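Long-range contacts in CT263 (Chlamydia trachomatis, PDB 4QAT), which probably acts as a nucleosidase related to 5'-methylthioadenosine nucleosidases, with a proposed part in the futalosine route to menaquinone: residues M6-L11 and N42-V47; A78-P83 and L137-M142. The protein carries 1 engineered substitution. All coordinates share one frame; numbering follows the deposited sequence.

Contact 1 of 2, residues M6-L11 and N42-V47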
loop_
_atom_site.group_PDB
_atom_site.type_symbol
_atom_site.label_atom_id
_atom_site.label_comp_id
_atom_site.label_asym_id
_atom_site.label_seq_id
_atom_site.Cartn_x
_atom_site.Cartn_y
_atom_site.Cartn_z
ATOM N N MET A 6 15.540 -10.212 -16.290
ATOM C CA MET A 6 15.604 -9.715 -14.884
ATOM C C MET A 6 14.235 -9.197 -14.471
ATOM O O MET A 6 13.633 -8.406 -15.192
ATOM C CB MET A 6 16.668 -8.615 -14.756
ATOM C CG MET A 6 16.852 -8.025 -13.358
ATOM S SD MET A 6 18.593 -7.967 -12.867
ATOM C CE MET A 6 18.755 -6.246 -12.413
ATOM N N PHE A 7 13.736 -9.648 -13.321
ATOM C CA PHE A 7 12.409 -9.258 -12.859
ATOM C C PHE A 7 12.527 -7.981 -12.039
ATOM O O PHE A 7 13.334 -7.911 -11.103
ATOM C CB PHE A 7 11.777 -10.373 -12.030
ATOM C CG PHE A 7 10.369 -10.091 -11.637
ATOM C CD1 PHE A 7 9.325 -10.353 -12.509
ATOM C CD2 PHE A 7 10.088 -9.549 -10.403
ATOM C CE1 PHE A 7 8.020 -10.078 -12.148
ATOM C CE2 PHE A 7 8.796 -9.277 -10.036
ATOM C CZ PHE A 7 7.757 -9.541 -10.907
ATOM N N LYS A 8 11.727 -6.976 -12.391
ATOM C CA LYS A 8 11.837 -5.638 -11.821
ATOM C C LYS A 8 10.581 -5.329 -11.007
ATOM O O LYS A 8 9.490 -5.142 -11.571
ATOM C CB LYS A 8 12.062 -4.615 -12.934
ATOM C CG LYS A 8 13.375 -4.753 -13.760
ATOM C CD LYS A 8 13.526 -3.489 -14.635
ATOM C CE LYS A 8 14.200 -3.737 -15.964
ATOM N NZ LYS A 8 15.665 -3.915 -15.814
ATOM N N LEU A 9 10.736 -5.246 -9.686
ATOM C CA LEU A 9 9.630 -5.079 -8.746
ATOM C C LEU A 9 9.761 -3.731 -8.050
ATOM O O LEU A 9 10.806 -3.417 -7.470
ATOM C CB LEU A 9 9.626 -6.216 -7.724
ATOM C CG LEU A 9 8.610 -6.248 -6.593
ATOM C CD1 LEU A 9 7.181 -6.068 -7.049
ATOM C CD2 LEU A 9 8.778 -7.582 -5.863
ATOM N N LEU A 10 8.709 -2.935 -8.116
ATOM C CA LEU A 10 8.623 -1.666 -7.405
ATOM C C LEU A 10 7.674 -1.831 -6.230
ATOM O O LEU A 10 6.510 -2.178 -6.424
ATOM C CB LEU A 10 8.129 -0.558 -8.337
ATOM C CG LEU A 10 7.882 0.823 -7.722
ATOM C CD1 LEU A 10 9.187 1.437 -7.169
ATOM C CD2 LEU A 10 7.225 1.734 -8.766
ATOM N N LEU A 11 8.159 -1.544 -5.035
ATOM C CA LEU A 11 7.326 -1.475 -3.841
ATOM C C LEU A 11 7.034 -0.016 -3.563
ATOM O O LEU A 11 7.953 0.804 -3.518
ATOM C CB LEU A 11 8.036 -2.095 -2.642
ATOM C CG LEU A 11 8.623 -3.484 -2.893
ATOM C CD1 LEU A 11 9.393 -3.898 -1.660
ATOM C CD2 LEU A 11 7.578 -4.525 -3.195
ATOM N N ASN A 42 18.282 -12.516 -10.358
ATOM C CA ASN A 42 17.519 -11.969 -11.463
ATOM C C ASN A 42 16.528 -10.900 -11.034
ATOM O O ASN A 42 15.680 -10.520 -11.846
ATOM C CB ASN A 42 16.755 -13.088 -12.165
ATOM C CG ASN A 42 15.658 -13.668 -11.288
ATOM O OD1 ASN A 42 15.950 -14.358 -10.311
ATOM N ND2 ASN A 42 14.392 -13.378 -11.620
ATOM N N VAL A 43 16.584 -10.417 -9.790
ATOM C CA VAL A 43 15.515 -9.570 -9.250
ATOM C C VAL A 43 16.063 -8.201 -8.876
ATOM O O VAL A 43 17.026 -8.091 -8.110
ATOM C CB VAL A 43 14.835 -10.211 -8.030
ATOM C CG1 VAL A 43 13.728 -9.304 -7.506
ATOM C CG2 VAL A 43 14.274 -11.564 -8.400
ATOM N N LEU A 44 15.411 -7.166 -9.381
ATOM C CA LEU A 44 15.650 -5.796 -8.958
ATOM C C LEU A 44 14.486 -5.394 -8.077
ATOM O O LEU A 44 13.322 -5.554 -8.467
ATOM C CB LEU A 44 15.751 -4.841 -10.148
ATOM C CG LEU A 44 15.742 -3.339 -9.823
ATOM C CD1 LEU A 44 17.037 -2.901 -9.115
ATOM C CD2 LEU A 44 15.521 -2.527 -11.072
ATOM N N LEU A 45 14.795 -4.872 -6.900
ATOM C CA LEU A 45 13.786 -4.467 -5.938
ATOM C C LEU A 45 13.980 -2.992 -5.620
ATOM O O LEU A 45 14.959 -2.616 -4.974
ATOM C CB LEU A 45 13.901 -5.324 -4.679
ATOM C CG LEU A 45 12.779 -5.279 -3.669
ATOM C CD1 LEU A 45 11.431 -5.646 -4.304
ATOM C CD2 LEU A 45 13.132 -6.240 -2.538
ATOM N N ASP A 46 13.032 -2.161 -6.035
ATOM C CA ASP A 46 13.095 -0.731 -5.778
ATOM C C ASP A 46 11.965 -0.350 -4.837
ATOM O O ASP A 46 10.915 -0.996 -4.825
ATOM C CB ASP A 46 12.984 0.086 -7.070
ATOM C CG ASP A 46 14.255 0.019 -7.925
ATOM O OD1 ASP A 46 15.314 -0.441 -7.424
ATOM O OD2 ASP A 46 14.188 0.431 -9.094
ATOM N N VAL A 47 12.185 0.712 -4.060
ATOM C CA VAL A 47 11.205 1.161 -3.076
ATOM C C VAL A 47 10.997 2.654 -3.238
ATOM O O VAL A 47 11.963 3.426 -3.245
ATOM C CB VAL A 47 11.636 0.834 -1.634
ATOM C CG1 VAL A 47 10.577 1.358 -0.632
ATOM C CG2 VAL A 47 11.763 -0.649 -1.477
#

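Contact 2 of 2, residues A78-P83 and L137-M142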
loop_
_atom_site.group_PDB
_atom_site.type_symbol
_atom_site.label_atom_id
_atom_site.label_comp_id
_atom_site.label_asym_id
_atom_site.label_seq_id
_atom_site.Cartn_x
_atom_site.Cartn_y
_atom_site.Cartn_z
ATOM N N ALA A 78 -4.270 0.134 6.519
ATOM C CA ALA A 78 -5.616 0.527 6.142
ATOM C C ALA A 78 -6.493 0.423 7.372
ATOM O O ALA A 78 -6.376 -0.533 8.134
ATOM C CB ALA A 78 -6.196 -0.341 5.023
ATOM N N GLY A 79 -7.337 1.432 7.563
ATOM C CA GLY A 79 -8.329 1.365 8.605
ATOM C C GLY A 79 -9.394 0.337 8.286
ATOM O O GLY A 79 -9.692 0.054 7.124
ATOM N N ALA A 80 -9.966 -0.243 9.341
ATOM C CA ALA A 80 -11.045 -1.215 9.207
ATOM C C ALA A 80 -12.366 -0.563 9.591
ATOM O O ALA A 80 -12.521 -0.094 10.727
ATOM C CB ALA A 80 -10.752 -2.445 10.057
ATOM N N ALA A 81 -13.309 -0.511 8.642
ATOM C CA ALA A 81 -14.579 0.176 8.841
ATOM C C ALA A 81 -15.725 -0.794 9.106
ATOM O O ALA A 81 -16.892 -0.380 9.146
ATOM C CB ALA A 81 -14.903 1.047 7.628
ATOM N N ASN A 82 -15.420 -2.073 9.259
ATOM C CA ASN A 82 -16.364 -3.113 9.580
ATOM C C ASN A 82 -15.772 -3.847 10.779
ATOM O O ASN A 82 -14.581 -4.214 10.759
ATOM C CB ASN A 82 -16.606 -4.073 8.388
ATOM C CG ASN A 82 -17.705 -5.098 8.671
ATOM O OD1 ASN A 82 -17.779 -5.678 9.759
ATOM N ND2 ASN A 82 -18.588 -5.301 7.700
ATOM N N PRO A 83 -16.523 -4.013 11.878
ATOM C CA PRO A 83 -15.945 -4.700 13.044
ATOM C C PRO A 83 -15.604 -6.161 12.797
ATOM O O PRO A 83 -14.884 -6.746 13.615
ATOM C CB PRO A 83 -17.038 -4.569 14.114
ATOM C CG PRO A 83 -18.303 -4.471 13.326
ATOM C CD PRO A 83 -17.932 -3.664 12.076
ATOM N N LEU A 137 -18.292 -0.484 3.658
ATOM C CA LEU A 137 -16.848 -0.352 3.529
ATOM C C LEU A 137 -16.157 -1.482 4.268
ATOM O O LEU A 137 -16.681 -2.038 5.237
ATOM C CB LEU A 137 -16.331 0.989 4.065
ATOM C CG LEU A 137 -16.941 2.242 3.424
ATOM C CD1 LEU A 137 -16.360 3.482 4.057
ATOM C CD2 LEU A 137 -16.699 2.267 1.912
ATOM N N GLN A 138 -14.984 -1.838 3.767
ATOM C CA GLN A 138 -14.152 -2.831 4.422
ATOM C C GLN A 138 -12.880 -2.116 4.866
ATOM O O GLN A 138 -12.835 -1.578 5.972
ATOM C CB GLN A 138 -13.896 -4.039 3.504
ATOM C CG GLN A 138 -15.164 -4.776 3.107
ATOM C CD GLN A 138 -14.928 -6.069 2.328
ATOM O OE1 GLN A 138 -13.823 -6.378 1.894
ATOM N NE2 GLN A 138 -15.989 -6.830 2.153
ATOM N N LEU A 139 -11.836 -2.114 4.070
ATOM C CA LEU A 139 -10.611 -1.439 4.405
ATOM C C LEU A 139 -10.605 -0.070 3.752
ATOM O O LEU A 139 -11.127 0.112 2.649
ATOM C CB LEU A 139 -9.412 -2.257 3.914
ATOM C CG LEU A 139 -9.173 -3.614 4.594
ATOM C CD1 LEU A 139 -8.034 -4.346 3.905
ATOM C CD2 LEU A 139 -8.911 -3.433 6.080
ATOM N N VAL A 140 -9.953 0.876 4.409
ATOM C CA VAL A 140 -9.952 2.272 3.971
ATOM C C VAL A 140 -8.523 2.800 4.058
ATOM O O VAL A 140 -7.889 2.692 5.115
ATOM C CB VAL A 140 -10.893 3.135 4.827
ATOM C CG1 VAL A 140 -10.876 4.532 4.308
ATOM C CG2 VAL A 140 -12.323 2.579 4.855
ATOM N N ASP A 141 -8.011 3.388 2.966
ATOM C CA ASP A 141 -6.679 3.988 3.006
ATOM C C ASP A 141 -6.748 5.341 2.324
ATOM O O ASP A 141 -7.840 5.868 2.131
ATOM C CB ASP A 141 -5.615 3.082 2.357
ATOM C CG ASP A 141 -5.649 3.111 0.820
ATOM O OD1 ASP A 141 -6.708 3.457 0.235
ATOM O OD2 ASP A 141 -4.632 2.738 0.175
ATOM N N MET A 142 -5.594 5.913 1.964
ATOM C CA MET A 142 -5.560 7.169 1.237
ATOM C C MET A 142 -5.058 7.041 -0.201
ATOM O O MET A 142 -5.638 7.666 -1.098
ATOM C CB MET A 142 -4.691 8.183 1.994
ATOM C CG MET A 142 -5.358 8.688 3.305
ATOM S SD MET A 142 -4.298 9.751 4.327
ATOM C CE MET A 142 -3.758 10.919 3.063
HETATM O O HOH W 1 -18.561 -4.073 5.204
#

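Contact 1 of 2, residues M6-L11 and N42-V47
Leu45 reaches across to two leucines of the neighbouring strand at once. Its CD1 lies 3.6 Å from Leu9 CD2, the two side chains running side by side in the same direction, and the same Leu45 CD1 meets Leu11 CD1 at 3.8 Å. Leu11 comes to this methyl at a slant because its CG stands beside the backbone N (chi1 -50°), whereas in Leu9 it lies beside the carbonyl carbon (chi1 177°). That Leu11 methyl is shared: CD1 also touches Val47 CG2 at 4.0 Å. On the face of Lys8 and Leu10, the aliphatic stem of Lys8 slants across Leu44, CG to CD2 at 4.1 Å. At the N-terminal end the exposed Met6 chain, bent at its second and third torsions, carries CE forward to Leu44 CB at 4.0 Å.

These side chains sit on strands 7-13 and 43-49, a parallel pair in the mixed central sheet of an alpha/beta nucleosidase-like domain. Five backbone hydrogen bonds alternate between them, from the short Phe7 N to Asn42 O bond of 2.6 Å to the nearly straight Leu11 N to Asp46 O bond of 2.8 Å (178°). Strand 71-80 pairs with the other edge of strand 7-13 through the backbone of Leu10, and strand 36-40 with the other edge of strand 43-49 through Leu45. Helix 180-197 covers the leucine face through Ile191 and Tyr195, and Phe7 stacks on Phe198. Further out, the Asn42 amide is held by the backbone of Phe198 and Asp200, while the buried Asp46 carboxylate has one oxygen bonded to Tyr69 and the other to Thr37.

Contact 2 of 2, residues A78-P83 and L137-M142
Gly79 and Val140 make the hydrogen-bonded pair of a short, strongly twisted antiparallel bridge, through which the end of the central strand 71-80 takes strand 139-141 as a neighbour. Both bonds of the pair are bent: Gly79 N to Val140 O is 2.8 Å long with 135° at the hydrogen, and Val140 N to Gly79 O is also 2.8 Å. Beyond the strand ends a third bond, Ala81 N to Gln138 O at 2.9 Å, is much straighter (172°) and carries the pairing into the loops.

Across the pairing Ala78 CB packs on Leu139 CB at 3.9 Å, and the Ala81 methyl is met by Leu137 CB at 3.8 Å and by Val140 CG2 at 4.1 Å, so that one methyl touches residues three positions apart. Val140 brings that branch over because its CG2 stands beside the backbone N, CG1 being anti to it (chi1 -178°).

In related nucleosidases the glycine-rich end of this strand probably lies beside the substrate pocket. A water extends the pairing outward: Asn82 ND2 donates to the water at 2.8 Å, and the water donates in turn to Leu137 O, while Asn82 OD1 accepts from Asn84 N. Strand 158-167 lies alongside strand 71-80, and strand 119-124 alongside strand 139-141, where Gln138 OE1 takes the N-H of Gln121. Asp141, at the bridge's far end, turns its carboxylate away from Ala78: OD2 caps Gly144 N and forms a salt bridge with Lys162, and OD1 bonds to Ser124 OG.

How the contacts relate
Both pairings belong to one continuous sheet, and they show how one central strand can border on distant parts of a sheet. Strand 71-80 runs beside strand 7-13 of contact 1 and ends in contact 2, so it spans the distance between them: their centres are 29 Å apart, on opposite sides of the chain's centre, and their nearest atoms about 13 Å. They do not touch. Along the chain contact 1 closes before contact 2 opens. Contact 2 is the likelier neighbour of a nucleosidase pocket, judging by relatives of this fold.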